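Side-chain contacts in diaminopimelate decarboxylase (Phaeodactylum tricornutum, PDB 7JPJ), which probably catalyses the pyridoxal 5'-phosphate-dependent decarboxylation of diaminopimelate to lysine, working as an obligate dimer: residues Glu129-Gly132 and Glu133-Gly137; Ile212-Gln215 and Val216-Ser220. All coordinates share one frame; numbering follows the deposited sequence.

Contact 1. Residues Glu129-Gly132 and Glu133-Gly137; sequences ERFG and EHYAG
Tyr-135 sets CD2 and CE2 of its ring over one face of Phe-131, four residues earlier in the same chain. From its CB, which lies 3.7 Å from Phe-131 O, the Tyr-135 side chain runs nearly perpendicular to the helix axis: CG stands beside the backbone N (chi1 -61°), which turns the ring toward Phe-131. CD2 is the atom most engaged, 3.5 Å above the Phe-131 plane and over its centre, so it meets the ring carbons at similar distances. CE2 comes next, 3.6 Å from Phe-131 CE1. With centroids 4.8 Å apart and planes at 52°, the aromatic pair is oblique, neither stacked nor edge-to-face. At the tip, OH leaves this pair and is hydrogen-bonded to Asp-115 OD1, which satisfies the polar end of a buried ring. Phe-131 CB points away from residues 133-137, but chi1 of -171° swings its ring under CD2.

The backbone matches this spacing: Tyr-135 N donates to Phe-131 O at 3.1 Å, and Glu-133 N to Glu-129 O at 2.7 Å, whereas the two bonds of His-134 N, to Arg-130 O and Phe-131 O, are weak. Tyr-135 is the first residue to leave helical backbone angles. Both rings rest on Val-114 of helix 110-116 and on Ala-140. The pair thus sits at the C-terminal end of helix 125-134 in a beta-alpha-beta unit, strands 119-122 and 141-147, of the TIM-barrel-type domain.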
# COMPACT_ATOMS: atom_id res chain seq x y z
N GLU A 129 -28.39 9.69 -12.38
CA GLU A 129 -29.25 9.22 -13.46
C GLU A 129 -29.58 7.74 -13.29
O GLU A 129 -30.72 7.32 -13.54
CB GLU A 129 -28.58 9.47 -14.81
CG GLU A 129 -28.57 10.93 -15.22
CD GLU A 129 -27.76 11.17 -16.49
OE1 GLU A 129 -26.93 10.31 -16.83
OE2 GLU A 129 -27.97 12.22 -17.14
N ARG A 130 -28.60 6.93 -12.87
CA ARG A 130 -28.88 5.52 -12.61
C ARG A 130 -29.87 5.36 -11.46
O ARG A 130 -30.76 4.50 -11.51
CB ARG A 130 -27.57 4.78 -12.30
CG ARG A 130 -26.62 4.66 -13.49
CD ARG A 130 -25.33 3.96 -13.11
NE ARG A 130 -25.57 2.58 -12.69
CZ ARG A 130 -24.66 1.80 -12.12
NH1 ARG A 130 -23.44 2.26 -11.89
NH2 ARG A 130 -24.97 0.56 -11.78
N PHE A 131 -29.73 6.18 -10.42
CA PHE A 131 -30.70 6.17 -9.33
C PHE A 131 -32.07 6.61 -9.81
O PHE A 131 -33.09 5.98 -9.49
CB PHE A 131 -30.21 7.08 -8.19
CG PHE A 131 -31.03 6.99 -6.94
CD1 PHE A 131 -30.72 6.05 -5.97
CD2 PHE A 131 -32.10 7.85 -6.73
CE1 PHE A 131 -31.47 5.97 -4.81
CE2 PHE A 131 -32.85 7.77 -5.57
CZ PHE A 131 -32.53 6.83 -4.61
N GLY A 132 -32.12 7.68 -10.61
CA GLY A 132 -33.40 8.17 -11.09
C GLY A 132 -34.07 7.23 -12.08
O GLY A 132 -35.30 7.11 -12.10
N GLU A 133 -33.27 6.55 -12.91
CA GLU A 133 -33.83 5.56 -13.83
C GLU A 133 -34.54 4.44 -13.08
O GLU A 133 -35.57 3.94 -13.54
CB GLU A 133 -32.72 4.98 -14.71
CG GLU A 133 -32.31 5.85 -15.89
CD GLU A 133 -31.14 5.28 -16.68
OE1 GLU A 133 -30.74 5.91 -17.69
OE2 GLU A 133 -30.62 4.20 -16.31
N HIS A 134 -34.01 4.05 -11.92
CA HIS A 134 -34.58 2.93 -11.18
C HIS A 134 -35.76 3.34 -10.31
O HIS A 134 -36.66 2.52 -10.08
CB HIS A 134 -33.49 2.28 -10.33
CG HIS A 134 -33.86 0.93 -9.80
ND1 HIS A 134 -34.53 0.75 -8.61
CD2 HIS A 134 -33.67 -0.31 -10.31
CE1 HIS A 134 -34.72 -0.54 -8.40
NE2 HIS A 134 -34.21 -1.21 -9.42
N TYR A 135 -35.78 4.58 -9.84
CA TYR A 135 -36.83 5.08 -8.95
C TYR A 135 -37.57 6.25 -9.59
O TYR A 135 -37.85 7.26 -8.94
CB TYR A 135 -36.25 5.49 -7.60
CG TYR A 135 -35.59 4.36 -6.85
CD1 TYR A 135 -36.34 3.30 -6.35
CD2 TYR A 135 -34.22 4.36 -6.61
CE1 TYR A 135 -35.75 2.27 -5.66
CE2 TYR A 135 -33.62 3.33 -5.92
CZ TYR A 135 -34.38 2.28 -5.45
OH TYR A 135 -33.78 1.25 -4.75
N ALA A 136 -37.88 6.13 -10.88
CA ALA A 136 -38.46 7.24 -11.63
C ALA A 136 -39.86 7.56 -11.13
O ALA A 136 -40.73 6.69 -11.05
CB ALA A 136 -38.49 6.90 -13.12
N GLY A 137 -40.08 8.83 -10.79
CA GLY A 137 -41.38 9.33 -10.35
C GLY A 137 -41.98 8.59 -9.18
O GLY A 137 -43.01 7.92 -9.33

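Contact 2. Residues Ile212-Gln215 and Val216-Ser220; sequences IWQQ and VATKS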
# COMPACT_ATOMS: atom_id res chain seq x y z
N ILE A 212 -11.75 29.24 8.66
CA ILE A 212 -11.79 28.46 7.43
C ILE A 212 -13.00 27.55 7.42
O ILE A 212 -13.67 27.40 6.39
CB ILE A 212 -10.47 27.67 7.26
CG1 ILE A 212 -9.31 28.61 6.95
CG2 ILE A 212 -10.62 26.61 6.16
CD1 ILE A 212 -9.60 29.64 5.88
N TRP A 213 -13.32 26.94 8.56
CA TRP A 213 -14.46 26.04 8.64
C TRP A 213 -15.78 26.78 8.48
O TRP A 213 -16.74 26.22 7.94
CB TRP A 213 -14.43 25.26 9.96
CG TRP A 213 -13.39 24.19 9.96
CD1 TRP A 213 -12.11 24.29 10.43
CD2 TRP A 213 -13.53 22.86 9.45
NE1 TRP A 213 -11.45 23.10 10.25
CE2 TRP A 213 -12.30 22.21 9.65
CE3 TRP A 213 -14.58 22.16 8.84
CZ2 TRP A 213 -12.09 20.89 9.26
CZ3 TRP A 213 -14.36 20.85 8.46
CH2 TRP A 213 -13.13 20.23 8.67
N GLN A 214 -15.85 28.03 8.95
CA GLN A 214 -17.06 28.82 8.74
C GLN A 214 -17.26 29.12 7.26
O GLN A 214 -18.39 29.08 6.76
CB GLN A 214 -16.98 30.10 9.56
CG GLN A 214 -18.18 31.02 9.36
CD GLN A 214 -17.80 32.29 8.63
OE1 GLN A 214 -16.87 33.00 9.02
NE2 GLN A 214 -18.52 32.58 7.55
N GLN A 215 -16.18 29.42 6.54
CA GLN A 215 -16.29 29.61 5.09
C GLN A 215 -16.63 28.31 4.38
O GLN A 215 -17.33 28.33 3.36
CB GLN A 215 -15.00 30.19 4.53
CG GLN A 215 -14.98 31.70 4.50
CD GLN A 215 -13.58 32.26 4.43
OE1 GLN A 215 -12.94 32.52 5.46
NE2 GLN A 215 -13.08 32.45 3.22
N VAL A 216 -16.15 27.18 4.90
CA VAL A 216 -16.55 25.88 4.36
C VAL A 216 -18.05 25.70 4.48
O VAL A 216 -18.73 25.29 3.53
CB VAL A 216 -15.78 24.75 5.07
CG1 VAL A 216 -16.50 23.42 4.90
CG2 VAL A 216 -14.35 24.66 4.55
N ALA A 217 -18.61 26.04 5.65
CA ALA A 217 -20.04 25.84 5.88
C ALA A 217 -20.87 26.79 5.03
O ALA A 217 -21.86 26.38 4.41
CB ALA A 217 -20.36 26.02 7.36
N THR A 218 -20.49 28.07 4.98
CA THR A 218 -21.27 29.06 4.24
C THR A 218 -21.38 28.68 2.77
O THR A 218 -22.46 28.79 2.18
CB THR A 218 -20.64 30.44 4.39
OG1 THR A 218 -20.79 30.89 5.74
CG2 THR A 218 -21.32 31.44 3.45
N LYS A 219 -20.29 28.21 2.17
CA LYS A 219 -20.31 27.89 0.75
C LYS A 219 -21.16 26.66 0.46
O LYS A 219 -21.92 26.64 -0.51
CB LYS A 219 -18.88 27.70 0.24
CG LYS A 219 -18.80 27.30 -1.22
CD LYS A 219 -17.76 28.13 -1.96
CE LYS A 219 -18.12 28.27 -3.43
NZ LYS A 219 -18.48 29.67 -3.79
N SER A 220 -21.05 25.63 1.30
CA SER A 220 -21.83 24.42 1.09
C SER A 220 -23.32 24.66 1.34
O SER A 220 -24.16 24.05 0.67
CB SER A 220 -21.32 23.30 1.99
OG SER A 220 -19.91 23.19 1.88
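Val-216 packs its branched side chain against the carbonyls of the preceding turn in helix 210-222, the helix of a beta-alpha-beta unit (strands 196-201 and 232-234) in the TIM-barrel-type domain. This is the tight side of the contact. CB lies 3.4 Å from Trp-213 O, while CG2, held beside the backbone N, comes equally near Ile-212 O. The same carbonyls receive regular i to i+4 helical bonds, Val-216 N to Ile-212 O and Ala-217 N to Trp-213 O. Trp-213, Val-216 and Ala-217 are buried: the indole stacks on Tyr-239, touches Ile-255 and Val-259 of helix 252-270 and bonds through NE1 to Gly-207 O, Val-216 meets Ile-204, and Ala-217 meets Ala-262.

The side formed by Gln-215 and Lys-219 is exposed and much looser. These two are joined by the backbone bond from Lys-219 N to Gln-215 O, 3.2 Å, and their side chains add little beyond their CB atoms. The Gln-214 and Thr-218 side chains run alongside each other in one direction, with Gln-214 also touching Pro-258.

Thr-218, exposed yet held by two bonds, has the one side-chain hydrogen bond between the two segments. With OG1 beside its own N (chi1 -68°), the hydroxyl turns back to Gln-214 O, which also accepts from Thr-218 N at 2.9 Å. The two donors approach from opposite faces of the carbonyl plane, OG1 standing 3.2 Å from Gln-214 O and 36° out of that plane.

In the fold
Contacts 1 and 2 come in series along the chain, each within one helix of the same pyridoxal-binding, TIM-barrel-type domain. Their centres are 31 Å apart and their nearest atoms about 19 Å, so they do not touch. Strand 141-147, which follows the helix of contact 1, pairs in parallel with strand 196-201, which precedes the helix of contact 2; the shared sheet is thus the link between them. Both lie away from the annotated sites, but contact 2 is nearer the ligand: the Trp-213 side chain is about 11 Å from the bound D-lysine. Contact 1 is more peripheral, 32 Å from the chain centre against 22 Å.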